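Local coordinates for hydrolase (Thermus thermophilus, PDB 1UFO), which has no established substrate but adopts the alpha/beta hydrolase fold and probably acts as a hydrolase with a serine nucleophile, at residues T9-S14 with R93-E98; V15-P20 with L53-D58; K24-A29 with F103-F108. All blocks are in the same frame, centred on the assembly; numbering follows the deposited sequence.

Contact 1 of 3, residues T9-S14 with R93-E98; sequences TLAGLS and RRVAEE
Apolar contact between Val95 and the two leucines of a beta hairpin ties residues 9-14 to the helical turn 93-98. Leu10 CD1 meets Val95 CG1 at 4.0 Å, and Leu13 CD1 comes closer, 3.5 Å from Val95 CG2; each leucine side chain crosses the valine at about a right angle. With Val95 CG1 anti to the backbone N (chi1 170°), the two methyls meet different leucine side chains. At the tip of the hairpin, Ala11 CB sits on the helix, 3.6 Å from Arg94 CB. Leu10 CD2 packs tightly on the aliphatic part of Glu98, 3.3 Å from Glu98 CG.

The polar contact is slight: Arg94 NH2 gives a weak, bent hydrogen bond to Ala11 O (2.9 Å, 121°), which lies in the guanidinium plane at its edge. Arg94 NE is paired with Glu90, and the Glu98 carboxylate with Arg101 and Arg102, so the stronger charge pairing runs along the helix.

The hairpin itself is a type I' turn from Leu10 to Leu13, whose backbone angles at Gly12 call for glycine. It joins strands 3-10 and 13-20 at the border of the sheet and rests on helix 77-103, where Val95 also touches Phe57 and Leu28 of strand 25-30.

Contact 2 of 3, residues V15-P20 with L53-D58; sequences VLARIP and LLLAFD
Val15 opens the pairing with both methyls turned to residues 53-58: Val15 CG1 lies 3.9 Å from Leu55 CB and also approaches the Ala56 carbonyl, while CG2 reaches Phe57 CB. With Phe57 CG between the backbone N and the carbonyl carbon (chi1 63°), the ring leads away from strand 13-20 to helix 77-103, where it meets Phe88 edge-to-face.

Leu16 pairs with Ala56 in a hydrogen-bonded antiparallel bridge. Leu16 N donates to Ala56 O at 2.8 Å, and Ala56 N returns a bond to Leu16 O. Leu16 and Ala56 point their side chains to the face covered by helix 37-42.

At Ala17 the pair with Leu55 is non-hydrogen-bonded. Ala17 CB touches Leu55 CD2 at 3.8 Å on the opposite face, beneath helix 77-103, and Ala17 CA makes a CA-H...O contact of 3.2 Å with Leu54 O. Strands 13-20 and 52-56 run antiparallel here, their axes 172° apart, within the mixed sheet of the alpha/beta hydrolase fold; beyond 52-56 the sheet continues parallel.

Arg18 restores the hydrogen-bonded pattern opposite Leu54, with Arg18 N to Leu54 O at 2.9 Å and Leu54 N to Arg18 O at 3.0 Å. Its CB packs on Leu54 CB and CD1, but the chain bends at chi2 (95°), and the guanidinium pairs with Glu49.

Ile19 and Leu53 lie side by side, pointing the same way, with Ile19 CG1 4.0 Å from Leu53 CG. Pro20 follows, its ring CD set against Leu53 CA and CB.

Contact 3 of 3, residues K24-A29 with F103-F108; sequences KALLLA and FGLPLF
The Phe108 ring turns its edge to residues 24-29: Leu26 O lies in the ring plane, 3.6 Å from Phe108 CD1, and Ala25 CB touches Phe108 CE1 at 3.9 Å. The other ring, Phe103, is met obliquely: Leu26 CD2 lies 3.7 Å from Phe103 CD1, the two side chains crossing at about a right angle.

Leu26 carries the largest share of the contact. Its CG, anti to the carbonyl carbon (chi1 -71°), packs on Leu105 CB, its CD1 comes near Leu105 O, and its CB meets Leu107 CG. An alanine here would probably leave Phe103 CD1 and Leu105 CB without their leucine partners and open a gap between strand and helix end. On the other face of the sheet, Leu27 CD1 rests against Phe108 CB at 3.6 Å.

Three backbone bonds set the parallel register: Leu26 N to Pro106 O (2.7 Å), Phe108 N to Leu26 O (2.9 Å) and Leu28 N to Phe108 O (3.0 Å).

Gly104, just past the end of helix 77-103, has positive phi, which favours glycine, and the chain turns there toward strand 107-112. That helix covers the sheet face bearing Leu26 and Leu107; helix 221-236 covers the Phe108 side through Leu231 and Leu235, and strand 52-56 flanks strand 25-30.

How the contacts relate
Contacts 2 and 3 are steps across one sheet, their centres about 10 Å apart: strand 52-56 of contact 2 lies beside strand 25-30 of contact 3, with probable hydrogen bonds from Ala29 N to Leu55 O (2.8 Å) and from Leu53 N to Ala25 O (2.9 Å). Contact 1 brings helix 77-103 against them. Its centre lies about 11 Å from that of contact 2, where Val95 CG2 meets Phe57 CE2 at 3.9 Å, and about 13 Å from that of contact 3, where Ala96 CB touches Leu28 CD2. Strand 107-112, begun in contact 3, leads to a probable nucleophile elbow at Ser113, consistent with a Ser113-His217-Asp183 triad.

Contact 1 of 3, residues T9-S14 with R93-E98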
loop_
_atom_site.group_PDB
_atom_site.type_symbol
_atom_site.label_atom_id
_atom_site.label_comp_id
_atom_site.label_asym_id
_atom_site.label_seq_id
_atom_site.Cartn_x
_atom_site.Cartn_y
_atom_site.Cartn_z
ATOM N N THR A 9 -31.189 1.967 11.954
ATOM C CA THR A 9 -31.082 2.737 13.179
ATOM C C THR A 9 -30.143 1.989 14.098
ATOM O O THR A 9 -30.401 0.834 14.414
ATOM C CB THR A 9 -32.459 2.932 13.891
ATOM O OG1 THR A 9 -33.330 3.660 13.014
ATOM C CG2 THR A 9 -32.242 3.759 15.230
ATOM N N LEU A 10 -29.013 2.643 14.496
ATOM C CA LEU A 10 -28.034 2.011 15.380
ATOM C C LEU A 10 -27.656 3.018 16.424
ATOM O O LEU A 10 -27.340 4.136 16.077
ATOM C CB LEU A 10 -26.803 1.652 14.586
ATOM C CG LEU A 10 -26.983 0.501 13.620
ATOM C CD1 LEU A 10 -25.760 0.492 12.633
ATOM C CD2 LEU A 10 -27.006 -0.776 14.402
ATOM N N ALA A 11 -27.784 2.627 17.694
ATOM C CA ALA A 11 -27.425 3.489 18.821
ATOM C C ALA A 11 -28.195 4.799 18.705
ATOM O O ALA A 11 -27.733 5.895 19.085
ATOM C CB ALA A 11 -25.911 3.722 18.780
ATOM N N GLY A 12 -29.388 4.707 18.135
ATOM C CA GLY A 12 -30.211 5.883 18.011
ATOM C C GLY A 12 -29.928 6.835 16.873
ATOM O O GLY A 12 -30.576 7.882 16.777
ATOM N N LEU A 13 -28.973 6.500 16.009
ATOM C CA LEU A 13 -28.641 7.313 14.861
ATOM C C LEU A 13 -29.073 6.654 13.534
ATOM O O LEU A 13 -29.125 5.411 13.465
ATOM C CB LEU A 13 -27.148 7.489 14.806
ATOM C CG LEU A 13 -26.691 8.357 15.953
ATOM C CD1 LEU A 13 -25.265 7.888 16.331
ATOM C CD2 LEU A 13 -26.788 9.839 15.540
ATOM N N SER A 14 -29.337 7.498 12.532
ATOM C CA SER A 14 -29.742 7.063 11.191
ATOM C C SER A 14 -28.468 6.697 10.427
ATOM O O SER A 14 -27.633 7.584 10.140
ATOM C CB SER A 14 -30.476 8.168 10.432
ATOM O OG SER A 14 -30.971 7.615 9.220
ATOM N N ARG A 93 -18.460 5.299 18.309
ATOM C CA ARG A 93 -18.184 4.151 19.147
ATOM C C ARG A 93 -19.517 3.432 19.467
ATOM O O ARG A 93 -19.567 2.176 19.434
ATOM C CB ARG A 93 -17.489 4.564 20.433
ATOM C CG ARG A 93 -16.992 3.354 21.136
ATOM C CD ARG A 93 -16.071 3.676 22.271
ATOM N NE ARG A 93 -15.601 2.401 22.857
ATOM C CZ ARG A 93 -14.514 2.301 23.602
ATOM N NH1 ARG A 93 -14.173 1.122 24.125
ATOM N NH2 ARG A 93 -13.751 3.381 23.798
ATOM N N ARG A 94 -20.566 4.208 19.736
ATOM C CA ARG A 94 -21.878 3.567 20.041
ATOM C C ARG A 94 -22.429 2.839 18.815
ATOM O O ARG A 94 -22.926 1.677 18.939
ATOM C CB ARG A 94 -22.887 4.586 20.587
ATOM C CG ARG A 94 -22.543 4.971 22.048
ATOM C CD ARG A 94 -23.625 5.832 22.653
ATOM N NE ARG A 94 -23.661 7.150 22.019
ATOM C CZ ARG A 94 -24.579 7.621 21.175
ATOM N NH1 ARG A 94 -24.448 8.860 20.668
ATOM N NH2 ARG A 94 -25.628 6.882 20.825
ATOM N N VAL A 95 -22.272 3.448 17.645
ATOM C CA VAL A 95 -22.756 2.795 16.414
ATOM C C VAL A 95 -21.997 1.485 16.174
ATOM O O VAL A 95 -22.577 0.465 15.819
ATOM C CB VAL A 95 -22.602 3.749 15.197
ATOM C CG1 VAL A 95 -22.873 2.952 13.817
ATOM C CG2 VAL A 95 -23.625 4.944 15.333
ATOM N N ALA A 96 -20.686 1.525 16.305
ATOM C CA ALA A 96 -19.842 0.340 16.072
ATOM C C ALA A 96 -20.170 -0.761 17.039
ATOM O O ALA A 96 -20.258 -1.918 16.652
ATOM C CB ALA A 96 -18.330 0.754 16.173
ATOM N N GLU A 97 -20.279 -0.419 18.326
ATOM C CA GLU A 97 -20.580 -1.447 19.322
ATOM C C GLU A 97 -21.961 -2.061 19.060
ATOM O O GLU A 97 -22.067 -3.283 19.186
ATOM C CB GLU A 97 -20.404 -0.868 20.753
ATOM C CG GLU A 97 -18.975 -0.556 20.974
ATOM C CD GLU A 97 -18.746 0.159 22.301
ATOM O OE1 GLU A 97 -19.712 0.812 22.844
ATOM O OE2 GLU A 97 -17.571 0.110 22.742
ATOM N N GLU A 98 -22.964 -1.285 18.657
ATOM C CA GLU A 98 -24.265 -1.851 18.367
ATOM C C GLU A 98 -24.180 -2.724 17.073
ATOM O O GLU A 98 -24.780 -3.818 17.003
ATOM C CB GLU A 98 -25.338 -0.751 18.185
ATOM C CG GLU A 98 -26.727 -1.246 17.676
ATOM C CD GLU A 98 -27.315 -2.334 18.546
ATOM O OE1 GLU A 98 -28.149 -3.141 18.011
ATOM O OE2 GLU A 98 -26.946 -2.334 19.751
#

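Contact 2 of 3, residues V15-P20 with L53-D58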
loop_
_atom_site.group_PDB
_atom_site.type_symbol
_atom_site.label_atom_id
_atom_site.label_comp_id
_atom_site.label_asym_id
_atom_site.label_seq_id
_atom_site.Cartn_x
_atom_site.Cartn_y
_atom_site.Cartn_z
ATOM N N VAL A 15 -28.317 5.407 10.145
ATOM C CA VAL A 15 -27.073 4.983 9.495
ATOM C C VAL A 15 -27.303 4.487 8.063
ATOM O O VAL A 15 -28.120 3.584 7.854
ATOM C CB VAL A 15 -26.458 3.855 10.353
ATOM C CG1 VAL A 15 -25.122 3.449 9.811
ATOM C CG2 VAL A 15 -26.226 4.367 11.769
ATOM N N LEU A 16 -26.613 5.084 7.071
ATOM C CA LEU A 16 -26.684 4.585 5.698
ATOM C C LEU A 16 -25.916 3.262 5.637
ATOM O O LEU A 16 -24.766 3.121 6.116
ATOM C CB LEU A 16 -26.086 5.618 4.754
ATOM C CG LEU A 16 -26.021 5.217 3.298
ATOM C CD1 LEU A 16 -27.401 5.145 2.813
ATOM C CD2 LEU A 16 -25.241 6.316 2.453
ATOM N N ALA A 17 -26.522 2.270 5.046
ATOM C CA ALA A 17 -25.869 0.977 4.939
ATOM C C ALA A 17 -25.836 0.423 3.530
ATOM O O ALA A 17 -26.851 0.509 2.801
ATOM C CB ALA A 17 -26.550 -0.066 5.844
ATOM N N ARG A 18 -24.701 -0.096 3.110
ATOM C CA ARG A 18 -24.624 -0.753 1.801
ATOM C C ARG A 18 -24.381 -2.191 2.164
ATOM O O ARG A 18 -23.319 -2.610 2.643
ATOM C CB ARG A 18 -23.456 -0.183 0.991
ATOM C CG ARG A 18 -23.465 -0.650 -0.419
ATOM C CD ARG A 18 -24.186 0.372 -1.398
ATOM N NE ARG A 18 -23.897 -0.047 -2.780
ATOM C CZ ARG A 18 -22.648 -0.268 -3.209
ATOM N NH1 ARG A 18 -21.622 -0.069 -2.353
ATOM N NH2 ARG A 18 -22.417 -0.788 -4.438
ATOM N N ILE A 19 -25.426 -2.995 1.943
ATOM C CA ILE A 19 -25.422 -4.368 2.427
ATOM C C ILE A 19 -25.309 -5.446 1.362
ATOM O O ILE A 19 -26.231 -5.613 0.543
ATOM C CB ILE A 19 -26.712 -4.612 3.268
ATOM C CG1 ILE A 19 -26.813 -3.535 4.365
ATOM C CG2 ILE A 19 -26.715 -6.071 3.788
ATOM C CD1 ILE A 19 -28.102 -3.703 5.392
ATOM N N PRO A 20 -24.224 -6.222 1.381
ATOM C CA PRO A 20 -24.083 -7.279 0.352
ATOM C C PRO A 20 -24.932 -8.459 0.804
ATOM O O PRO A 20 -25.224 -8.621 1.994
ATOM C CB PRO A 20 -22.590 -7.594 0.341
ATOM C CG PRO A 20 -22.165 -7.307 1.789
ATOM C CD PRO A 20 -23.042 -6.138 2.262
ATOM N N LEU A 53 -20.063 -5.193 4.792
ATOM C CA LEU A 53 -21.278 -4.454 5.031
ATOM C C LEU A 53 -20.833 -3.062 5.461
ATOM O O LEU A 53 -20.246 -2.898 6.559
ATOM C CB LEU A 53 -22.080 -5.213 6.140
ATOM C CG LEU A 53 -23.521 -4.778 6.349
ATOM C CD1 LEU A 53 -24.133 -5.865 7.279
ATOM C CD2 LEU A 53 -23.621 -3.388 6.961
ATOM N N LEU A 54 -21.043 -2.101 4.595
ATOM C CA LEU A 54 -20.600 -0.715 4.899
ATOM C C LEU A 54 -21.648 0.033 5.646
ATOM O O LEU A 54 -22.836 0.012 5.290
ATOM C CB LEU A 54 -20.359 0.056 3.635
ATOM C CG LEU A 54 -19.551 -0.708 2.569
ATOM C CD1 LEU A 54 -19.437 0.241 1.291
ATOM C CD2 LEU A 54 -18.170 -1.100 3.101
ATOM N N LEU A 55 -21.203 0.766 6.647
ATOM C CA LEU A 55 -22.062 1.649 7.451
ATOM C C LEU A 55 -21.451 3.058 7.501
ATOM O O LEU A 55 -20.269 3.157 7.661
ATOM C CB LEU A 55 -22.096 1.179 8.909
ATOM C CG LEU A 55 -22.615 -0.246 9.095
ATOM C CD1 LEU A 55 -22.542 -0.637 10.619
ATOM C CD2 LEU A 55 -24.080 -0.335 8.731
ATOM N N ALA A 56 -22.273 4.101 7.398
ATOM C CA ALA A 56 -21.769 5.480 7.538
ATOM C C ALA A 56 -22.896 6.334 8.059
ATOM O O ALA A 56 -24.065 6.100 7.720
ATOM C CB ALA A 56 -21.314 5.989 6.176
ATOM N N PHE A 57 -22.578 7.291 8.918
ATOM C CA PHE A 57 -23.613 8.201 9.355
ATOM C C PHE A 57 -23.046 9.599 9.294
ATOM O O PHE A 57 -21.810 9.782 9.203
ATOM C CB PHE A 57 -24.117 7.850 10.752
ATOM C CG PHE A 57 -23.066 7.961 11.862
ATOM C CD1 PHE A 57 -22.998 9.125 12.652
ATOM C CD2 PHE A 57 -22.139 6.913 12.091
ATOM C CE1 PHE A 57 -22.011 9.239 13.685
ATOM C CE2 PHE A 57 -21.163 7.010 13.119
ATOM C CZ PHE A 57 -21.110 8.182 13.913
ATOM N N ASP A 58 -23.941 10.607 9.292
ATOM C CA ASP A 58 -23.473 11.982 9.214
ATOM C C ASP A 58 -22.926 12.488 10.552
ATOM O O ASP A 58 -23.502 12.239 11.606
ATOM C CB ASP A 58 -24.639 12.906 8.810
ATOM C CG ASP A 58 -25.067 12.725 7.381
ATOM O OD1 ASP A 58 -26.305 12.820 7.104
ATOM O OD2 ASP A 58 -24.196 12.494 6.528
#

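Contact 3 of 3, residues K24-A29 with F103-F108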
loop_
_atom_site.group_PDB
_atom_site.type_symbol
_atom_site.label_atom_id
_atom_site.label_comp_id
_atom_site.label_asym_id
_atom_site.label_seq_id
_atom_site.Cartn_x
_atom_site.Cartn_y
_atom_site.Cartn_z
ATOM N N LYS A 24 -19.300 -10.594 5.197
ATOM C CA LYS A 24 -18.256 -11.332 5.928
ATOM C C LYS A 24 -17.584 -10.423 7.005
ATOM O O LYS A 24 -16.895 -10.937 7.864
ATOM C CB LYS A 24 -17.149 -11.867 4.987
ATOM C CG LYS A 24 -16.341 -10.766 4.295
ATOM C CD LYS A 24 -15.364 -11.336 3.270
ATOM C CE LYS A 24 -14.524 -10.190 2.607
ATOM N NZ LYS A 24 -13.533 -10.868 1.670
ATOM N N ALA A 25 -17.828 -9.127 6.924
ATOM C CA ALA A 25 -17.237 -8.169 7.909
ATOM C C ALA A 25 -17.989 -6.865 7.873
ATOM O O ALA A 25 -18.726 -6.592 6.899
ATOM C CB ALA A 25 -15.762 -7.869 7.501
ATOM N N LEU A 26 -17.808 -6.007 8.900
ATOM C CA LEU A 26 -18.454 -4.676 8.908
ATOM C C LEU A 26 -17.368 -3.637 8.680
ATOM O O LEU A 26 -16.274 -3.805 9.168
ATOM C CB LEU A 26 -19.044 -4.379 10.335
ATOM C CG LEU A 26 -20.268 -5.202 10.714
ATOM C CD1 LEU A 26 -20.352 -5.333 12.277
ATOM C CD2 LEU A 26 -21.482 -4.486 10.091
ATOM N N LEU A 27 -17.697 -2.569 7.973
ATOM C CA LEU A 27 -16.753 -1.441 7.862
ATOM C C LEU A 27 -17.578 -0.210 8.203
ATOM O O LEU A 27 -18.499 0.158 7.477
ATOM C CB LEU A 27 -16.175 -1.298 6.444
ATOM C CG LEU A 27 -15.211 -0.140 6.240
ATOM C CD1 LEU A 27 -14.015 -0.279 7.240
ATOM C CD2 LEU A 27 -14.701 -0.044 4.832
ATOM N N LEU A 28 -17.255 0.434 9.327
ATOM C CA LEU A 28 -17.889 1.714 9.688
ATOM C C LEU A 28 -17.002 2.787 9.101
ATOM O O LEU A 28 -15.810 2.852 9.446
ATOM C CB LEU A 28 -18.008 1.886 11.259
ATOM C CG LEU A 28 -18.509 3.282 11.696
ATOM C CD1 LEU A 28 -19.891 3.614 11.117
ATOM C CD2 LEU A 28 -18.588 3.300 13.298
ATOM N N ALA A 29 -17.578 3.625 8.258
ATOM C CA ALA A 29 -16.808 4.705 7.546
ATOM C C ALA A 29 -17.224 6.054 8.053
ATOM O O ALA A 29 -18.412 6.331 8.160
ATOM C CB ALA A 29 -17.037 4.598 6.020
ATOM N N PHE A 103 -24.810 -7.733 14.208
ATOM C CA PHE A 103 -24.430 -8.609 13.075
ATOM C C PHE A 103 -23.436 -9.668 13.413
ATOM O O PHE A 103 -23.300 -10.614 12.680
ATOM C CB PHE A 103 -23.873 -7.775 11.909
ATOM C CG PHE A 103 -24.837 -6.761 11.377
ATOM C CD1 PHE A 103 -24.732 -5.406 11.689
ATOM C CD2 PHE A 103 -25.898 -7.138 10.542
ATOM C CE1 PHE A 103 -25.633 -4.446 11.201
ATOM C CE2 PHE A 103 -26.762 -6.205 10.072
ATOM C CZ PHE A 103 -26.697 -4.868 10.357
ATOM N N GLY A 104 -22.714 -9.536 14.537
ATOM C CA GLY A 104 -21.704 -10.511 14.864
ATOM C C GLY A 104 -20.648 -10.757 13.829
ATOM O O GLY A 104 -20.236 -11.902 13.564
ATOM N N LEU A 105 -20.179 -9.663 13.203
ATOM C CA LEU A 105 -19.160 -9.790 12.202
ATOM C C LEU A 105 -17.941 -8.959 12.635
ATOM O O LEU A 105 -18.122 -7.976 13.363
ATOM C CB LEU A 105 -19.643 -9.131 10.899
ATOM C CG LEU A 105 -20.773 -9.889 10.227
ATOM C CD1 LEU A 105 -21.225 -9.038 9.070
ATOM C CD2 LEU A 105 -20.351 -11.279 9.776
ATOM N N PRO A 106 -16.747 -9.361 12.210
ATOM C CA PRO A 106 -15.534 -8.584 12.546
ATOM C C PRO A 106 -15.773 -7.149 12.080
ATOM O O PRO A 106 -16.277 -6.946 10.964
ATOM C CB PRO A 106 -14.488 -9.221 11.683
ATOM C CG PRO A 106 -14.910 -10.649 11.565
ATOM C CD PRO A 106 -16.418 -10.560 11.407
ATOM N N LEU A 107 -15.335 -6.181 12.911
ATOM C CA LEU A 107 -15.580 -4.787 12.562
ATOM C C LEU A 107 -14.280 -4.046 12.313
ATOM O O LEU A 107 -13.301 -4.167 13.107
ATOM C CB LEU A 107 -16.384 -4.062 13.659
ATOM C CG LEU A 107 -16.800 -2.602 13.233
ATOM C CD1 LEU A 107 -18.180 -2.161 13.660
ATOM C CD2 LEU A 107 -15.692 -1.702 13.866
ATOM N N PHE A 108 -14.293 -3.296 11.216
ATOM C CA PHE A 108 -13.157 -2.452 10.825
ATOM C C PHE A 108 -13.625 -1.030 10.751
ATOM O O PHE A 108 -14.830 -0.767 10.614
ATOM C CB PHE A 108 -12.672 -2.843 9.436
ATOM C CG PHE A 108 -12.138 -4.209 9.364
ATOM C CD1 PHE A 108 -12.955 -5.300 9.082
ATOM C CD2 PHE A 108 -10.788 -4.405 9.564
ATOM C CE1 PHE A 108 -12.400 -6.614 9.001
ATOM C CE2 PHE A 108 -10.197 -5.696 9.483
ATOM C CZ PHE A 108 -10.987 -6.805 9.201
#